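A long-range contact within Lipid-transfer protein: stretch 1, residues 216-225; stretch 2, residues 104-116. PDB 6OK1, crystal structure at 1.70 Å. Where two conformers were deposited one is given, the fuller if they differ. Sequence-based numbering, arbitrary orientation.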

# COMPACT_ATOMS: atom_id res chain seq x y z
N GLN A 216 15.05 -17.24 10.35
CA GLN A 216 14.18 -18.14 9.61
C GLN A 216 12.82 -17.48 9.40
O GLN A 216 12.46 -16.52 10.10
CB GLN A 216 13.98 -19.46 10.35
CG GLN A 216 15.25 -20.30 10.63
CD GLN A 216 14.91 -21.68 11.21
OE1 GLN A 216 13.74 -22.06 11.29
NE2 GLN A 216 15.92 -22.42 11.62
N GLU A 217 12.06 -18.01 8.46
CA GLU A 217 10.72 -17.51 8.25
C GLU A 217 9.74 -18.08 9.28
O GLU A 217 9.99 -19.12 9.91
CB GLU A 217 10.25 -17.85 6.85
CG GLU A 217 11.22 -17.36 5.77
CD GLU A 217 10.71 -17.54 4.38
OE1 GLU A 217 10.46 -18.70 3.99
OE2 GLU A 217 10.56 -16.50 3.69
N SER A 218 8.61 -17.38 9.43
CA SER A 218 7.63 -17.67 10.46
C SER A 218 6.22 -17.63 9.91
O SER A 218 5.94 -16.94 8.92
CB SER A 218 7.71 -16.66 11.61
OG SER A 218 8.99 -16.61 12.21
N ASP A 219 5.33 -18.36 10.58
CA ASP A 219 3.89 -18.21 10.46
C ASP A 219 3.40 -17.52 11.73
O ASP A 219 3.80 -17.89 12.84
CB ASP A 219 3.17 -19.55 10.34
CG ASP A 219 3.39 -20.28 9.02
OD1 ASP A 219 4.14 -19.83 8.12
OD2 ASP A 219 2.75 -21.35 8.89
N GLY A 220 2.53 -16.54 11.57
CA GLY A 220 1.95 -15.90 12.73
C GLY A 220 1.42 -14.51 12.43
O GLY A 220 1.56 -13.99 11.32
N GLY A 221 0.79 -13.94 13.45
CA GLY A 221 0.21 -12.60 13.35
C GLY A 221 0.47 -11.79 14.60
O GLY A 221 0.58 -12.32 15.71
N GLN A 222 0.59 -10.46 14.40
CA GLN A 222 0.86 -9.51 15.47
C GLN A 222 -0.00 -8.28 15.26
O GLN A 222 -0.09 -7.77 14.14
CB GLN A 222 2.34 -9.10 15.50
CG GLN A 222 2.69 -8.05 16.52
CD GLN A 222 2.77 -8.61 17.93
OE1 GLN A 222 3.62 -9.45 18.23
NE2 GLN A 222 1.92 -8.10 18.81
N ALA A 223 -0.60 -7.77 16.35
CA ALA A 223 -1.43 -6.57 16.28
C ALA A 223 -1.14 -5.67 17.46
O ALA A 223 -0.61 -6.10 18.48
CB ALA A 223 -2.93 -6.91 16.25
N LEU A 224 -1.42 -4.38 17.27
CA LEU A 224 -1.12 -3.32 18.23
C LEU A 224 -2.28 -2.33 18.20
O LEU A 224 -2.69 -1.93 17.11
CB LEU A 224 0.17 -2.58 17.87
CG LEU A 224 1.41 -3.42 17.55
CD1 LEU A 224 2.42 -2.61 16.80
CD2 LEU A 224 2.05 -3.96 18.82
N VAL A 225 -2.77 -1.91 19.38
CA VAL A 225 -3.88 -0.96 19.50
C VAL A 225 -3.34 0.40 19.93
O VAL A 225 -2.68 0.51 20.97
CB VAL A 225 -4.94 -1.45 20.51
CG1 VAL A 225 -5.99 -0.38 20.73
CG2 VAL A 225 -5.59 -2.71 19.98
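Stretch 2, residues 104-116: VVVCYRAFNERSG

Stretch 2 lies alongside stretch 1 as its antiparallel neighbour in a sheet. Its strand, running to Asn112, pairs with strand 219-225; the two axes come within 4.6 Å and their N-to-C directions differ by 165°. Beyond Asn112 the chain leaves extended geometry: residues 113-115 take helical phi/psi values and curl around the start of the partner strand.

Wide and narrow pairs alternate along the ladder. Gly220 with Phe111, Gln222 with Arg109 and Leu224 with Cys107 are the hydrogen-bonded pairs, each closed by two backbone bonds: Gly220 N to Phe111 O and Phe111 N to Gly220 O are both 2.9 Å, and Leu224 N to Cys107 O and Cys107 N to Leu224 O are both 2.8 Å. Between them the strands pinch in. The tightest pinch is Gly221 against Ala110, CA to CA 3.8 Å, where a bump meets a hollow: Ala110 CB lies 3.6 Å from Gly221 CA, in the space a side chain on Gly221 would need. An ideal CB there would come within 2.9 Å of Ala110 CB, a clash, so the glycine is what lets the strands close this far. Gly220 has a different reason to be glycine: its backbone angles would jam a CB against the preceding carbonyl.

Farther along the face of Gly221 and Ala110, small and branched groups interlock. Ala223 CB sits 4.1 Å from Tyr108 CB and 4.0 Å from Val106 CG1, while the tyrosine, with chi1 in p, sends its ring away from the partner. Val225 then reaches two valines, its CG1 being 4.1 Å from Val104 CG1 and its CG2 4.1 Å from Val106 CG2. On the other face Gln222 and Arg109 lead their ends away from the partner strand, but Phe111 turns back, bringing CE1 to 3.6 Å from Ser218 O.

The most elaborate fit is at the turn. Asp219 projects its carboxylate into the cup formed by residues 112-115: OD1 accepts from Arg114 N at 2.9 Å and Ser115 N at 3.0 Å, and OD2 takes a very short 2.5 Å bond from Ser115 OG. The curled backbone thus offers converging donors to one acidic side chain. Outside this cup, Arg114 lays its CD 3.9 Å from Glu217 CB. Glu113 and Glu217 bring like charges close, OE2 to OE2 4.1 Å; beside this pair, not between its carboxylates, water 1 bridges Glu113 OE2 (2.8 Å) and Ser218 N (2.9 Å).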

# COMPACT_ATOMS: atom_id res chain seq x y z
N VAL A 104 -9.40 4.92 17.70
CA VAL A 104 -8.88 3.60 18.07
C VAL A 104 -8.39 2.91 16.81
O VAL A 104 -9.20 2.51 15.96
CB VAL A 104 -9.94 2.73 18.76
CG1 VAL A 104 -9.36 1.42 19.16
CG2 VAL A 104 -10.51 3.46 19.99
N VAL A 105 -7.08 2.77 16.67
CA VAL A 105 -6.47 2.27 15.44
C VAL A 105 -5.75 0.98 15.77
O VAL A 105 -4.98 0.92 16.74
CB VAL A 105 -5.52 3.29 14.81
CG1 VAL A 105 -5.00 2.76 13.46
CG2 VAL A 105 -6.26 4.65 14.63
N VAL A 106 -5.97 -0.06 14.98
CA VAL A 106 -5.22 -1.31 15.12
C VAL A 106 -4.23 -1.45 13.97
O VAL A 106 -4.61 -1.37 12.80
CB VAL A 106 -6.15 -2.53 15.19
CG1 VAL A 106 -5.37 -3.76 15.53
CG2 VAL A 106 -7.24 -2.30 16.27
N CYS A 107 -2.97 -1.67 14.31
CA CYS A 107 -1.90 -1.93 13.35
C CYS A 107 -1.62 -3.42 13.37
O CYS A 107 -1.49 -4.00 14.46
CB CYS A 107 -0.64 -1.15 13.71
SG CYS A 107 -0.91 0.59 14.07
N TYR A 108 -1.53 -4.07 12.20
CA TYR A 108 -1.37 -5.52 12.20
C TYR A 108 -0.55 -6.02 11.02
O TYR A 108 -0.38 -5.33 10.01
CB TYR A 108 -2.74 -6.23 12.20
CG TYR A 108 -3.57 -6.01 10.94
CD1 TYR A 108 -4.41 -4.92 10.83
CD2 TYR A 108 -3.52 -6.89 9.87
CE1 TYR A 108 -5.16 -4.72 9.68
CE2 TYR A 108 -4.26 -6.68 8.71
CZ TYR A 108 -5.08 -5.60 8.64
OH TYR A 108 -5.83 -5.36 7.53
N ARG A 109 -0.05 -7.25 11.16
CA ARG A 109 0.59 -7.98 10.09
C ARG A 109 0.43 -9.45 10.43
O ARG A 109 0.69 -9.85 11.57
CB ARG A 109 2.08 -7.61 9.96
CG ARG A 109 2.79 -8.20 8.75
CD ARG A 109 2.39 -7.50 7.47
NE ARG A 109 3.17 -7.97 6.33
CZ ARG A 109 2.80 -8.93 5.48
NH1 ARG A 109 1.62 -9.55 5.58
NH2 ARG A 109 3.64 -9.28 4.51
N ALA A 110 -0.00 -10.25 9.46
CA ALA A 110 -0.10 -11.69 9.68
C ALA A 110 0.17 -12.44 8.39
O ALA A 110 -0.28 -12.02 7.32
CB ALA A 110 -1.48 -12.07 10.24
N PHE A 111 0.91 -13.54 8.49
CA PHE A 111 1.23 -14.29 7.29
C PHE A 111 1.64 -15.72 7.63
O PHE A 111 1.96 -16.05 8.79
CB PHE A 111 2.33 -13.61 6.45
CG PHE A 111 3.52 -13.10 7.25
CD1 PHE A 111 4.19 -13.91 8.15
CD2 PHE A 111 4.01 -11.83 7.00
CE1 PHE A 111 5.32 -13.44 8.84
CE2 PHE A 111 5.15 -11.35 7.66
CZ PHE A 111 5.80 -12.16 8.60
N ASN A 112 1.64 -16.55 6.60
CA ASN A 112 2.24 -17.88 6.64
C ASN A 112 3.49 -17.89 5.76
O ASN A 112 3.52 -18.50 4.70
CB ASN A 112 1.25 -18.91 6.14
CG ASN A 112 0.13 -19.14 7.11
OD1 ASN A 112 0.36 -19.26 8.32
ND2 ASN A 112 -1.10 -19.19 6.60
N GLU A 113 4.53 -17.21 6.20
CA GLU A 113 5.74 -17.15 5.40
C GLU A 113 6.55 -18.43 5.44
O GLU A 113 7.32 -18.68 4.51
CB GLU A 113 6.64 -15.98 5.85
CG GLU A 113 6.21 -14.63 5.34
CD GLU A 113 7.37 -13.74 4.97
OE1 GLU A 113 7.29 -13.13 3.89
OE2 GLU A 113 8.36 -13.64 5.73
N ARG A 114 6.41 -19.25 6.48
CA ARG A 114 7.13 -20.52 6.51
C ARG A 114 6.39 -21.63 5.78
O ARG A 114 7.01 -22.40 5.04
CB ARG A 114 7.39 -20.96 7.94
CG ARG A 114 8.43 -22.11 8.03
CD ARG A 114 9.78 -21.64 7.55
NE ARG A 114 10.82 -22.66 7.47
CZ ARG A 114 10.97 -23.52 6.47
NH1 ARG A 114 10.07 -23.59 5.50
NH2 ARG A 114 12.03 -24.33 6.45
N SER A 115 5.07 -21.70 5.94
CA SER A 115 4.28 -22.78 5.36
C SER A 115 3.61 -22.42 4.03
O SER A 115 3.16 -23.33 3.33
CB SER A 115 3.20 -23.23 6.34
OG SER A 115 2.23 -22.20 6.61
N GLY A 116 3.54 -21.15 3.66
CA GLY A 116 2.86 -20.77 2.42
C GLY A 116 3.75 -20.98 1.21
O GLY A 116 4.97 -20.85 1.28
O HOH W 1 8.65 -14.79 8.23
O HOH W 2 8.29 -16.35 2.10
O HOH W 3 13.30 -22.78 8.66